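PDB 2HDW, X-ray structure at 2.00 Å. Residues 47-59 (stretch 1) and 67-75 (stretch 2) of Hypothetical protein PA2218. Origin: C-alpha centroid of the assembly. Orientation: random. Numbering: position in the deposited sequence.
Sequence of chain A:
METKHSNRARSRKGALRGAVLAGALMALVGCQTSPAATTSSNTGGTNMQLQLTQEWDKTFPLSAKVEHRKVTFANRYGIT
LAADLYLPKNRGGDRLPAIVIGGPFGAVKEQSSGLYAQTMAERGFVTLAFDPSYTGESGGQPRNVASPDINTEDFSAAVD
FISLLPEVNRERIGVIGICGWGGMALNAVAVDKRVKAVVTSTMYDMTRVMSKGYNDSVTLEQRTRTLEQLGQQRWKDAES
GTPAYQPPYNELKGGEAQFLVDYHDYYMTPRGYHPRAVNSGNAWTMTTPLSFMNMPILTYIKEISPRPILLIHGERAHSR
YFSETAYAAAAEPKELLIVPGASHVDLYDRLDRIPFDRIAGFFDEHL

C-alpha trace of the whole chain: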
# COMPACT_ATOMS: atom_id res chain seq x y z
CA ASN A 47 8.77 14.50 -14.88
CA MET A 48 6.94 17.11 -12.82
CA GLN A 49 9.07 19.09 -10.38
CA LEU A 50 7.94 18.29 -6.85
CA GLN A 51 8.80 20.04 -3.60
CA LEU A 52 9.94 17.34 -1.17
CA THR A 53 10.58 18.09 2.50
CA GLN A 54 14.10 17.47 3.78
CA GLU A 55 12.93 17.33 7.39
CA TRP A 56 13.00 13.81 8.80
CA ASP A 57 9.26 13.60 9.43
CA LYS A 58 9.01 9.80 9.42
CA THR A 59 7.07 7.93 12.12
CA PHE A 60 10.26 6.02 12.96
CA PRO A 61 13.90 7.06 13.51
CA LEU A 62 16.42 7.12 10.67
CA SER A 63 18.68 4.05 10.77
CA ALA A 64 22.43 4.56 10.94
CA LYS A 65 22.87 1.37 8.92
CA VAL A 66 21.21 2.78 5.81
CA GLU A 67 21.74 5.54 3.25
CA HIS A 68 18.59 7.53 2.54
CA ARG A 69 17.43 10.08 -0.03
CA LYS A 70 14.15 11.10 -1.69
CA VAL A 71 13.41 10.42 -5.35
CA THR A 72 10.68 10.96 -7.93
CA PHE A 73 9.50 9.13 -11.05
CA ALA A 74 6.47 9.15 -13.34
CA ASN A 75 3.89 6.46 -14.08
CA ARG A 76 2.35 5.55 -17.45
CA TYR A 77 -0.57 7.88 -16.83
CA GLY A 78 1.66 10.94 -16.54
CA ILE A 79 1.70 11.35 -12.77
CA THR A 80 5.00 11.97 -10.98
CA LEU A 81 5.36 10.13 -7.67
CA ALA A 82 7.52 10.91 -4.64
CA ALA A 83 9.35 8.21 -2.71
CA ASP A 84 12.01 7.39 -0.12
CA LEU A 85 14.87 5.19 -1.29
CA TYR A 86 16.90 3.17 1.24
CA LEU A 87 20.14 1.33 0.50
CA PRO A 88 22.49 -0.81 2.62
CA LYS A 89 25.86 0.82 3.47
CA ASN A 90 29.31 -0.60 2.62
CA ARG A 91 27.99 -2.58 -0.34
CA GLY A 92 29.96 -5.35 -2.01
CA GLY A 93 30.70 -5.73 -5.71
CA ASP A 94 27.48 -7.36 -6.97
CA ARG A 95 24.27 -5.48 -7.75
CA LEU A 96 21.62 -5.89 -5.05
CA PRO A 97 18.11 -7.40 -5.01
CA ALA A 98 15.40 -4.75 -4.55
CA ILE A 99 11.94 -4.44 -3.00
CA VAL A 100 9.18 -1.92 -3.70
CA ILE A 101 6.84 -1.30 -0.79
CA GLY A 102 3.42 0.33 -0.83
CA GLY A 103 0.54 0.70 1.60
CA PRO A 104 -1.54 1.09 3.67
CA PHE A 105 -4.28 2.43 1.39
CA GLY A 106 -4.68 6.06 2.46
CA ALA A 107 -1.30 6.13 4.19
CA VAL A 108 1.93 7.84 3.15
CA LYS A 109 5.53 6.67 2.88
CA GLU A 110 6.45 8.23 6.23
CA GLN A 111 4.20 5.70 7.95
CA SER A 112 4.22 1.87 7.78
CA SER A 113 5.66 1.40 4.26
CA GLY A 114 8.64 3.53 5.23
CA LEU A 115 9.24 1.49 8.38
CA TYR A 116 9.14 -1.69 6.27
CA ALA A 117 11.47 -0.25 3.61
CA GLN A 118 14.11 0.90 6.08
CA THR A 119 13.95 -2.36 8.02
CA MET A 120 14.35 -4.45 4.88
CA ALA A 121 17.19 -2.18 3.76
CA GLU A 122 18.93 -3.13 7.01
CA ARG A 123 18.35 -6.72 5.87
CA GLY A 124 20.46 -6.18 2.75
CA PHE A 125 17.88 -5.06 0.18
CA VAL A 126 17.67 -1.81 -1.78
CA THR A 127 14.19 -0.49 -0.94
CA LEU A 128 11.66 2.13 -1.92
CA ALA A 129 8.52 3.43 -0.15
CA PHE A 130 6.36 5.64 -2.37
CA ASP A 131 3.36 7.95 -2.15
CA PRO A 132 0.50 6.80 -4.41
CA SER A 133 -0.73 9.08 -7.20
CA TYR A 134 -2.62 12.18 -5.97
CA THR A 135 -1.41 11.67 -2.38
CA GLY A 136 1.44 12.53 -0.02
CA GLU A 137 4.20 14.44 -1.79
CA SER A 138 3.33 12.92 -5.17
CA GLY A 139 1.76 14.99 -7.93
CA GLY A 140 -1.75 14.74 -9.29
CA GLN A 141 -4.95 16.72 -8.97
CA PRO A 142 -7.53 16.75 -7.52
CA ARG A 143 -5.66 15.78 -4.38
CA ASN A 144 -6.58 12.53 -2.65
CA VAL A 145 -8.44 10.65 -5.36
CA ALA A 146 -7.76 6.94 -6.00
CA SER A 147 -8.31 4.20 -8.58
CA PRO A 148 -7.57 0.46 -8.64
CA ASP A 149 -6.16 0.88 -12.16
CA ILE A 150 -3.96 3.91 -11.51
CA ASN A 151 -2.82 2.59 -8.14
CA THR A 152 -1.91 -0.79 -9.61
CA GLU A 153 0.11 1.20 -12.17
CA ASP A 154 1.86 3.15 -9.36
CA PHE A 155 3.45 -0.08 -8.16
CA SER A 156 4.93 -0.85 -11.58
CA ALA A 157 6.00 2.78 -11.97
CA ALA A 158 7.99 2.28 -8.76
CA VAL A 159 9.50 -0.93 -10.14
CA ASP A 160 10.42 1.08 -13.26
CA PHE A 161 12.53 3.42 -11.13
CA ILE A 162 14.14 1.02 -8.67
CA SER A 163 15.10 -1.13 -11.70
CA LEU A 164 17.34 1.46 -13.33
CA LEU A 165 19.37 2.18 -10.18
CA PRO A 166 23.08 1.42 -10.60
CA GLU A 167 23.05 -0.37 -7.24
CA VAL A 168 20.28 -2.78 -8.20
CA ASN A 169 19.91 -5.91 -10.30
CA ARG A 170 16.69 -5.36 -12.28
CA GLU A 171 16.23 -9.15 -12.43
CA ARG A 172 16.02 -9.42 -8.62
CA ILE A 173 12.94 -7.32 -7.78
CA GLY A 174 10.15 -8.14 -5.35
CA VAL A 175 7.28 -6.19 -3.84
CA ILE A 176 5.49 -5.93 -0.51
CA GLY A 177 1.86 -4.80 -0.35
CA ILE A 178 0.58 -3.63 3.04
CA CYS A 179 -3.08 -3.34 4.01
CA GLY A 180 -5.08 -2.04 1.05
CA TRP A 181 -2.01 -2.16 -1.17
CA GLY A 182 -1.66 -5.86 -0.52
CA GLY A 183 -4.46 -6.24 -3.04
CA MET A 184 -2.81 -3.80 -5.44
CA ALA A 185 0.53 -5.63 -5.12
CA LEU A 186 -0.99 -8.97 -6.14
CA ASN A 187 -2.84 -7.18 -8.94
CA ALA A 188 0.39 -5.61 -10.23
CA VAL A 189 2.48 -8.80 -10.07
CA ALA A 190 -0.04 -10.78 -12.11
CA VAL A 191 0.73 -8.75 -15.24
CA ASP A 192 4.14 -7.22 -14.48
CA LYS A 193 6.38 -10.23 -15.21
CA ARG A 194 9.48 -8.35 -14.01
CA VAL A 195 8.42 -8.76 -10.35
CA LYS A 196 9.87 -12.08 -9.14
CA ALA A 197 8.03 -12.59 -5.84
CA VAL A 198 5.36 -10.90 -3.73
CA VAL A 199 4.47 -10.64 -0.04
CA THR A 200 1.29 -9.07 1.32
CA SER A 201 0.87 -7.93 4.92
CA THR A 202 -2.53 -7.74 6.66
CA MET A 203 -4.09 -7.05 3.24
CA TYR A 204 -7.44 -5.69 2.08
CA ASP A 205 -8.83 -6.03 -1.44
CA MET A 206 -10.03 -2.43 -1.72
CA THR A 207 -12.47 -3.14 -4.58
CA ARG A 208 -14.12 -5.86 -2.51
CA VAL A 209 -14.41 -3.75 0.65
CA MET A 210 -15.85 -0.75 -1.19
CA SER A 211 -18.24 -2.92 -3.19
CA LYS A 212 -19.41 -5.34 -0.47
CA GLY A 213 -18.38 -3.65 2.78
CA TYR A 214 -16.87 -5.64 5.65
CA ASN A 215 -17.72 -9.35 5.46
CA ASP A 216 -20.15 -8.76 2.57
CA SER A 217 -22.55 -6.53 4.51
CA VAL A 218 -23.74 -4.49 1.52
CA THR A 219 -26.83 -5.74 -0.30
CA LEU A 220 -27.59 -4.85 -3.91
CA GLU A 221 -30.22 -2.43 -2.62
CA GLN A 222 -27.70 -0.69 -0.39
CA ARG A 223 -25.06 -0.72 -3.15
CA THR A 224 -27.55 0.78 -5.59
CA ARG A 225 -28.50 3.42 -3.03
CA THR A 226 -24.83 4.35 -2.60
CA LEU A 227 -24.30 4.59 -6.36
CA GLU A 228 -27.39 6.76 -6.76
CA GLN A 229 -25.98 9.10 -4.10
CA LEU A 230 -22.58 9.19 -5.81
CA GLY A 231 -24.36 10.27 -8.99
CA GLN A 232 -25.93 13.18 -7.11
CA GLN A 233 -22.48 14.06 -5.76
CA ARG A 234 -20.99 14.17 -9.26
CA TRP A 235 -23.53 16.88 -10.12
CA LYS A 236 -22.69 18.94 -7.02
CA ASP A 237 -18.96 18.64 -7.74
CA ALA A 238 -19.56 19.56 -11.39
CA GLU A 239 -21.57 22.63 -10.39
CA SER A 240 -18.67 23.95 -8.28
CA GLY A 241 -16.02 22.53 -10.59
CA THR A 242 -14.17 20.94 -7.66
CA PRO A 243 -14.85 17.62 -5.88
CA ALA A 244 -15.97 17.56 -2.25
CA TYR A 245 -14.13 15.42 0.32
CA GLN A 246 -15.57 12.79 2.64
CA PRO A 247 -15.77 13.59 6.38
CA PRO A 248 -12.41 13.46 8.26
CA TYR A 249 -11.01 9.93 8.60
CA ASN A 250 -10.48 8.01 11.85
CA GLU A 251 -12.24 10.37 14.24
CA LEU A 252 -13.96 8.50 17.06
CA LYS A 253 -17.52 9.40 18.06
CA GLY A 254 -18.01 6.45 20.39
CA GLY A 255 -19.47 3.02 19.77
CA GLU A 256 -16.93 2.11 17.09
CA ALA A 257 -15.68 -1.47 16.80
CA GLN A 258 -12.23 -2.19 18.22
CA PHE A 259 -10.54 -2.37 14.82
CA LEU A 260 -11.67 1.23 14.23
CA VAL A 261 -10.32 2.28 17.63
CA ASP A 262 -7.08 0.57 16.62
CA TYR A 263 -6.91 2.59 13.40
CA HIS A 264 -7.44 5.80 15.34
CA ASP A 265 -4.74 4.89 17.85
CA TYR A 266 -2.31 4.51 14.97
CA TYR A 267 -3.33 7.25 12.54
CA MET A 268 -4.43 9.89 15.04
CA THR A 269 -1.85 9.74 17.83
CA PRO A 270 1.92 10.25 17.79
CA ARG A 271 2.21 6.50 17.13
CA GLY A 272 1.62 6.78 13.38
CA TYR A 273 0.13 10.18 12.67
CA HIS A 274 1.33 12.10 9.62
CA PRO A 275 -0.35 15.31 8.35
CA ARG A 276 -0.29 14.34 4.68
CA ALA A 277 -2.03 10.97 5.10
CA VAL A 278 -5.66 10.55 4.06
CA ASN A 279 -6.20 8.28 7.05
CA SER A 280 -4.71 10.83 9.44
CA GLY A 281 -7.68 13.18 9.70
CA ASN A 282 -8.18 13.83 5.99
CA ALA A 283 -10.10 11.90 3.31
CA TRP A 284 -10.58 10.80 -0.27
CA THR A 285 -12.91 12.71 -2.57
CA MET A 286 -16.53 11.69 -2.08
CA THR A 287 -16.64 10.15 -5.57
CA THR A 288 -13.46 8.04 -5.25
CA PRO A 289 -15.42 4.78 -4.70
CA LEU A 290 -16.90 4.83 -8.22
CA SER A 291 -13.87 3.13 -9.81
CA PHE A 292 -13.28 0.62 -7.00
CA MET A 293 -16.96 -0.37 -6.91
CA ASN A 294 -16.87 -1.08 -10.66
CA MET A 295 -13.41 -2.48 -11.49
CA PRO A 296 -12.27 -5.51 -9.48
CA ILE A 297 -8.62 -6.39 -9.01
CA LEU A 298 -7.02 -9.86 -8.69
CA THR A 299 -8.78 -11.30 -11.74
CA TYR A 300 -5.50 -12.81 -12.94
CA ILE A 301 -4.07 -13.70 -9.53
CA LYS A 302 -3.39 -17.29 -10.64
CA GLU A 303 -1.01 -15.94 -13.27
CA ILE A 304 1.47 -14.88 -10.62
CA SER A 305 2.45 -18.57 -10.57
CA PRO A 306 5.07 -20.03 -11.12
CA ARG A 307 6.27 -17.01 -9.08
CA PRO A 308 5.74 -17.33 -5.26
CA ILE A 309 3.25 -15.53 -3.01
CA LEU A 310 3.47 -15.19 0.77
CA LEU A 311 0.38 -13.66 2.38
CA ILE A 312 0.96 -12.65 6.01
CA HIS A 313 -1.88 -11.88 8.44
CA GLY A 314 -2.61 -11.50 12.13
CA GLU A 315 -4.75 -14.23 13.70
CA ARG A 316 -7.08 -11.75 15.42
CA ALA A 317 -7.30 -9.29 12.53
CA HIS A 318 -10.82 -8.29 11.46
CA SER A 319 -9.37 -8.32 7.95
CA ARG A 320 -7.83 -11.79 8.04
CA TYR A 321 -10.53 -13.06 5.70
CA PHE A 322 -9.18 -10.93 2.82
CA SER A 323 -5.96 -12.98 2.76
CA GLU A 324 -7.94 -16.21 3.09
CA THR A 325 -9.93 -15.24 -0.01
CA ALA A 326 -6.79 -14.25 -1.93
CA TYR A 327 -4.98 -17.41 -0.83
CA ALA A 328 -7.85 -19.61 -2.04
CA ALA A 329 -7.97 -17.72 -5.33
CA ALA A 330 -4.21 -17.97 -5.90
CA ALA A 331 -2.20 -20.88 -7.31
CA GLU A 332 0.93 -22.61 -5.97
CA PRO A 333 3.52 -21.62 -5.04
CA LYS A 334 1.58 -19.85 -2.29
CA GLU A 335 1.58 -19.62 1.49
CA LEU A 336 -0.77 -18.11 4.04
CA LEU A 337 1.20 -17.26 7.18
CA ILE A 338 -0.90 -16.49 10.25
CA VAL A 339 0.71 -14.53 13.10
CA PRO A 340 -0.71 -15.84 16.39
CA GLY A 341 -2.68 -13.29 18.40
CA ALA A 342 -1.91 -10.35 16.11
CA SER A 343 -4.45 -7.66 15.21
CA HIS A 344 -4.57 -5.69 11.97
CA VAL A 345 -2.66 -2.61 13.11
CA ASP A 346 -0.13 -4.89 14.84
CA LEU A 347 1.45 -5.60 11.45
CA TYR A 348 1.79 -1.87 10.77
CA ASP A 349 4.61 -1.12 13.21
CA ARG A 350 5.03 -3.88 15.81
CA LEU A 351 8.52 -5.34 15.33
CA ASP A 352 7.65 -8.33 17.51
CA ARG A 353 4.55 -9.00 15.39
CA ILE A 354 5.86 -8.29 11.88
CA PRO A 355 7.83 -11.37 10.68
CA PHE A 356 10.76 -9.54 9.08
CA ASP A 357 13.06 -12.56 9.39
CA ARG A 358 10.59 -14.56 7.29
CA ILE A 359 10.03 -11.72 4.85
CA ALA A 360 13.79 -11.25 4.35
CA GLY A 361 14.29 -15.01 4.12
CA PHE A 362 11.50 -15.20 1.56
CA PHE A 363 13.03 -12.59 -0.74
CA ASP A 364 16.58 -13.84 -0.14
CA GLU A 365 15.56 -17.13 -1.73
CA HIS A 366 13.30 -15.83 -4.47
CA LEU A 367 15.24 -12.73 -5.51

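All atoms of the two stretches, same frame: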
# COMPACT_ATOMS: atom_id res chain seq x y z
N ASN A 47 7.74 13.48 -14.52
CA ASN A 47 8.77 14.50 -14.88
C ASN A 47 8.40 15.85 -14.30
O ASN A 47 9.02 16.87 -14.63
CB ASN A 47 8.90 14.60 -16.40
CG ASN A 47 7.57 14.89 -17.07
OD1 ASN A 47 6.59 14.17 -16.88
ND2 ASN A 47 7.53 15.94 -17.88
N MET A 48 7.37 15.87 -13.46
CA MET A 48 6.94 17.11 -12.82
C MET A 48 7.89 17.42 -11.67
O MET A 48 8.35 16.50 -10.99
CB MET A 48 5.51 16.96 -12.28
CG MET A 48 5.07 18.12 -11.40
SD MET A 48 3.37 17.97 -10.78
CE MET A 48 2.52 19.03 -11.94
N GLN A 49 8.19 18.70 -11.47
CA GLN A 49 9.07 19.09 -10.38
C GLN A 49 8.24 19.12 -9.11
O GLN A 49 7.24 19.84 -9.04
CB GLN A 49 9.67 20.47 -10.61
CG GLN A 49 10.53 20.59 -11.85
CD GLN A 49 11.26 21.91 -11.89
OE1 GLN A 49 12.22 22.13 -11.15
NE2 GLN A 49 10.79 22.82 -12.75
N LEU A 50 8.66 18.35 -8.11
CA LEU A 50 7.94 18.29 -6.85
C LEU A 50 8.79 18.82 -5.70
O LEU A 50 10.00 18.62 -5.66
CB LEU A 50 7.53 16.84 -6.54
CG LEU A 50 6.66 16.07 -7.54
CD1 LEU A 50 6.51 14.62 -7.06
CD2 LEU A 50 5.31 16.73 -7.69
N GLN A 51 8.14 19.50 -4.77
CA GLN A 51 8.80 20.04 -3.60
C GLN A 51 8.74 18.96 -2.52
O GLN A 51 7.67 18.65 -2.01
CB GLN A 51 8.09 21.30 -3.12
CG GLN A 51 8.80 22.03 -2.00
CD GLN A 51 8.00 23.21 -1.48
OE1 GLN A 51 8.52 24.05 -0.74
NE2 GLN A 51 6.73 23.28 -1.86
N LEU A 52 9.89 18.38 -2.19
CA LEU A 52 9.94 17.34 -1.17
C LEU A 52 10.61 17.88 0.09
O LEU A 52 11.64 18.54 0.02
CB LEU A 52 10.73 16.14 -1.71
CG LEU A 52 10.26 15.58 -3.05
CD1 LEU A 52 11.13 14.40 -3.43
CD2 LEU A 52 8.80 15.15 -2.98
N THR A 53 10.02 17.60 1.25
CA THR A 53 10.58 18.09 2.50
C THR A 53 11.87 17.35 2.83
O THR A 53 11.99 16.15 2.57
CB THR A 53 9.62 17.90 3.68
OG1 THR A 53 10.25 18.41 4.87
CG2 THR A 53 9.30 16.43 3.90
N GLN A 54 12.83 18.06 3.40
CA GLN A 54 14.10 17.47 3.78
C GLN A 54 14.09 17.14 5.27
O GLN A 54 15.00 16.49 5.78
CB GLN A 54 15.25 18.42 3.46
CG GLN A 54 15.42 18.71 1.98
CD GLN A 54 15.42 17.45 1.14
OE1 GLN A 54 14.40 17.05 0.59
NE2 GLN A 54 16.58 16.80 1.05
N GLU A 55 13.06 17.59 5.96
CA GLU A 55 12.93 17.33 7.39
C GLU A 55 12.65 15.84 7.56
O GLU A 55 11.91 15.26 6.77
CB GLU A 55 11.77 18.13 7.98
CG GLU A 55 11.90 19.63 7.81
CD GLU A 55 13.14 20.18 8.49
OE1 GLU A 55 13.28 19.99 9.72
OE2 GLU A 55 13.98 20.80 7.80
N TRP A 56 13.26 15.22 8.56
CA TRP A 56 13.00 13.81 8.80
C TRP A 56 11.68 13.77 9.57
O TRP A 56 11.66 13.87 10.80
CB TRP A 56 14.11 13.15 9.62
CG TRP A 56 13.84 11.68 9.84
CD1 TRP A 56 13.31 11.10 10.96
CD2 TRP A 56 14.01 10.63 8.88
NE1 TRP A 56 13.14 9.75 10.75
CE2 TRP A 56 13.55 9.44 9.49
CE3 TRP A 56 14.49 10.59 7.57
CZ2 TRP A 56 13.57 8.21 8.82
CZ3 TRP A 56 14.50 9.36 6.90
CH2 TRP A 56 14.04 8.19 7.53
N ASP A 57 10.59 13.63 8.83
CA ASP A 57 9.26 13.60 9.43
C ASP A 57 8.65 12.20 9.39
O ASP A 57 7.42 12.06 9.34
CB ASP A 57 8.35 14.60 8.70
CG ASP A 57 8.12 14.23 7.24
OD1 ASP A 57 9.02 13.63 6.62
OD2 ASP A 57 7.03 14.55 6.72
N LYS A 58 9.49 11.17 9.42
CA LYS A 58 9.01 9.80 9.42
C LYS A 58 8.46 9.45 10.80
O LYS A 58 8.74 10.14 11.79
CB LYS A 58 10.13 8.82 9.04
CG LYS A 58 10.33 8.58 7.53
CD LYS A 58 10.76 9.84 6.78
CE LYS A 58 11.08 9.52 5.32
NZ LYS A 58 11.29 10.76 4.50
N THR A 59 7.67 8.38 10.87
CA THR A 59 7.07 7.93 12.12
C THR A 59 8.01 6.98 12.85
O THR A 59 7.62 6.34 13.83
CB THR A 59 5.74 7.20 11.85
OG1 THR A 59 5.94 6.19 10.86
CG2 THR A 59 4.68 8.18 11.37
N GLU A 67 21.53 4.28 3.94
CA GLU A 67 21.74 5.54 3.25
C GLU A 67 20.38 5.90 2.69
O GLU A 67 19.76 5.10 1.98
CB GLU A 67 22.73 5.38 2.10
CG GLU A 67 24.15 5.06 2.53
CD GLU A 67 25.08 4.86 1.34
OE1 GLU A 67 26.29 4.64 1.57
OE2 GLU A 67 24.60 4.92 0.18
N HIS A 68 19.90 7.10 3.00
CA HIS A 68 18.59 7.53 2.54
C HIS A 68 18.56 8.83 1.75
O HIS A 68 19.34 9.75 2.02
CB HIS A 68 17.64 7.66 3.73
CG HIS A 68 16.41 8.44 3.43
ND1 HIS A 68 16.40 9.82 3.37
CD2 HIS A 68 15.16 8.05 3.08
CE1 HIS A 68 15.20 10.24 3.00
NE2 HIS A 68 14.43 9.18 2.82
N ARG A 69 17.64 8.89 0.79
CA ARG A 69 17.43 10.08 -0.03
C ARG A 69 16.07 9.96 -0.71
O ARG A 69 15.55 8.85 -0.91
CB ARG A 69 18.56 10.24 -1.07
CG ARG A 69 18.54 9.26 -2.24
CD ARG A 69 19.56 9.72 -3.29
NE ARG A 69 19.28 9.21 -4.63
CZ ARG A 69 19.67 8.02 -5.08
NH1 ARG A 69 20.36 7.20 -4.30
NH2 ARG A 69 19.36 7.65 -6.32
N LYS A 70 15.47 11.10 -1.06
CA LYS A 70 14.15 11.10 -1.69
C LYS A 70 14.28 11.13 -3.21
O LYS A 70 15.19 11.76 -3.75
CB LYS A 70 13.33 12.30 -1.20
CG LYS A 70 13.52 12.60 0.29
CD LYS A 70 12.25 12.45 1.12
CE LYS A 70 11.26 13.56 0.85
NZ LYS A 70 10.27 13.70 1.96
N VAL A 71 13.38 10.45 -3.90
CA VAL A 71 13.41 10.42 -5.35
C VAL A 71 12.02 10.60 -5.92
O VAL A 71 11.03 10.57 -5.19
CB VAL A 71 13.98 9.09 -5.88
CG1 VAL A 71 15.40 8.88 -5.36
CG2 VAL A 71 13.08 7.92 -5.46
N THR A 72 11.95 10.80 -7.23
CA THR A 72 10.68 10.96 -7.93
C THR A 72 10.75 10.19 -9.25
O THR A 72 11.84 9.89 -9.75
CB THR A 72 10.38 12.44 -8.24
OG1 THR A 72 11.33 12.95 -9.18
CG2 THR A 72 10.44 13.27 -6.97
N PHE A 73 9.59 9.86 -9.79
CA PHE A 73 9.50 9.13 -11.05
C PHE A 73 8.05 9.17 -11.52
O PHE A 73 7.13 9.27 -10.69
CB PHE A 73 9.97 7.69 -10.85
CG PHE A 73 9.32 6.99 -9.69
CD1 PHE A 73 8.04 6.47 -9.80
CD2 PHE A 73 9.99 6.88 -8.47
CE1 PHE A 73 7.42 5.84 -8.72
CE2 PHE A 73 9.38 6.25 -7.38
CZ PHE A 73 8.10 5.73 -7.50
N ALA A 74 7.83 9.09 -12.82
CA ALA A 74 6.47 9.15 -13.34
C ALA A 74 5.87 7.78 -13.67
O ALA A 74 6.60 6.80 -13.84
CB ALA A 74 6.44 10.04 -14.59
N ASN A 75 4.54 7.72 -13.72
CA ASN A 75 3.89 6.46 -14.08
C ASN A 75 3.37 6.61 -15.51
O ASN A 75 3.48 7.70 -16.09
CB ASN A 75 2.75 6.10 -13.11
CG ASN A 75 1.60 7.09 -13.11
OD1 ASN A 75 1.41 7.85 -14.06
ND2 ASN A 75 0.81 7.06 -12.05
O HOH W 1 9.23 12.66 4.18

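Two lysine ammonium groups lie side by side in this contact, toward its His68 end. Lys58 NZ and Lys70 NZ are 4.0 Å apart, a spacing that like charges would not favour unaided. Water 1 sits between them and Asp57. It accepts a hydrogen bond from Lys58 NZ at 2.8 Å and another from Lys70 NZ at 2.7 Å. It donates to Asp57 OD1 at 2.6 Å. The water therefore links both positive groups to a carboxylate, and the nearby negative charge can offset part of their repulsion. Both lysine NZ atoms also have hydrogen-bond partners elsewhere in the structure.

Lys70 has the largest covered area of any residue in the contact. Its CA-to-CB bond points toward stretch 1, and its chain then bends, with chi1 at -39° and chi2 between wells at -117°. The bent chain lays its carbons against stretch 1: Lys70 CE is 3.7 Å from Leu52 CB, and Lys70 CD is 3.9 Å from Lys58 NZ. At its tip, Lys70 NZ donates a weak hydrogen bond to the backbone Thr53 O at 3.1 Å. This is the only direct hydrogen bond between the stretches. Thr53 CG2 also lies close, 3.5 Å from Lys70 NZ. The hydroxyl of Thr53 is used within its own stretch, where Thr53 OG1 accepts a hydrogen bond from Glu55 N at 3.1 Å.

Beyond the lysines, Trp56 meets His68 edge-to-face. The edge of the indole six-membered ring points at one face of the imidazole. The ring centroids are 5.3 Å apart and the planes are at 86°, nearly perpendicular. The closest atoms are Trp56 CZ3 and His68 ND1, at 4.0 Å. Lys58 NZ lies 3.9 Å from His68 NE2, in an oblique position.

Toward the other end the contact becomes apolar. Leu52 CD1 packs 3.8 Å from Thr72 CG2, and Leu50 CD1 lies 4.2 Å from the same methyl. Both leucines have chi1 in m and chi2 in t, and both CA-to-CB bonds point toward stretch 2. Asn47 ends the contact with its backbone: Asn47 N is 3.7 Å from Ala74 CB, while its own side chain starts away.

Stretch 2 is strand through Ala74, continuing a strand that begins earlier in the chain. Its alternation explains the pattern: His68, Lys70, Thr72 and Ala74 point toward stretch 1, whereas Arg69, Val71 and Phe73 point away. Stretch 1 has no regular helix or strand, and side chains make most of the contact.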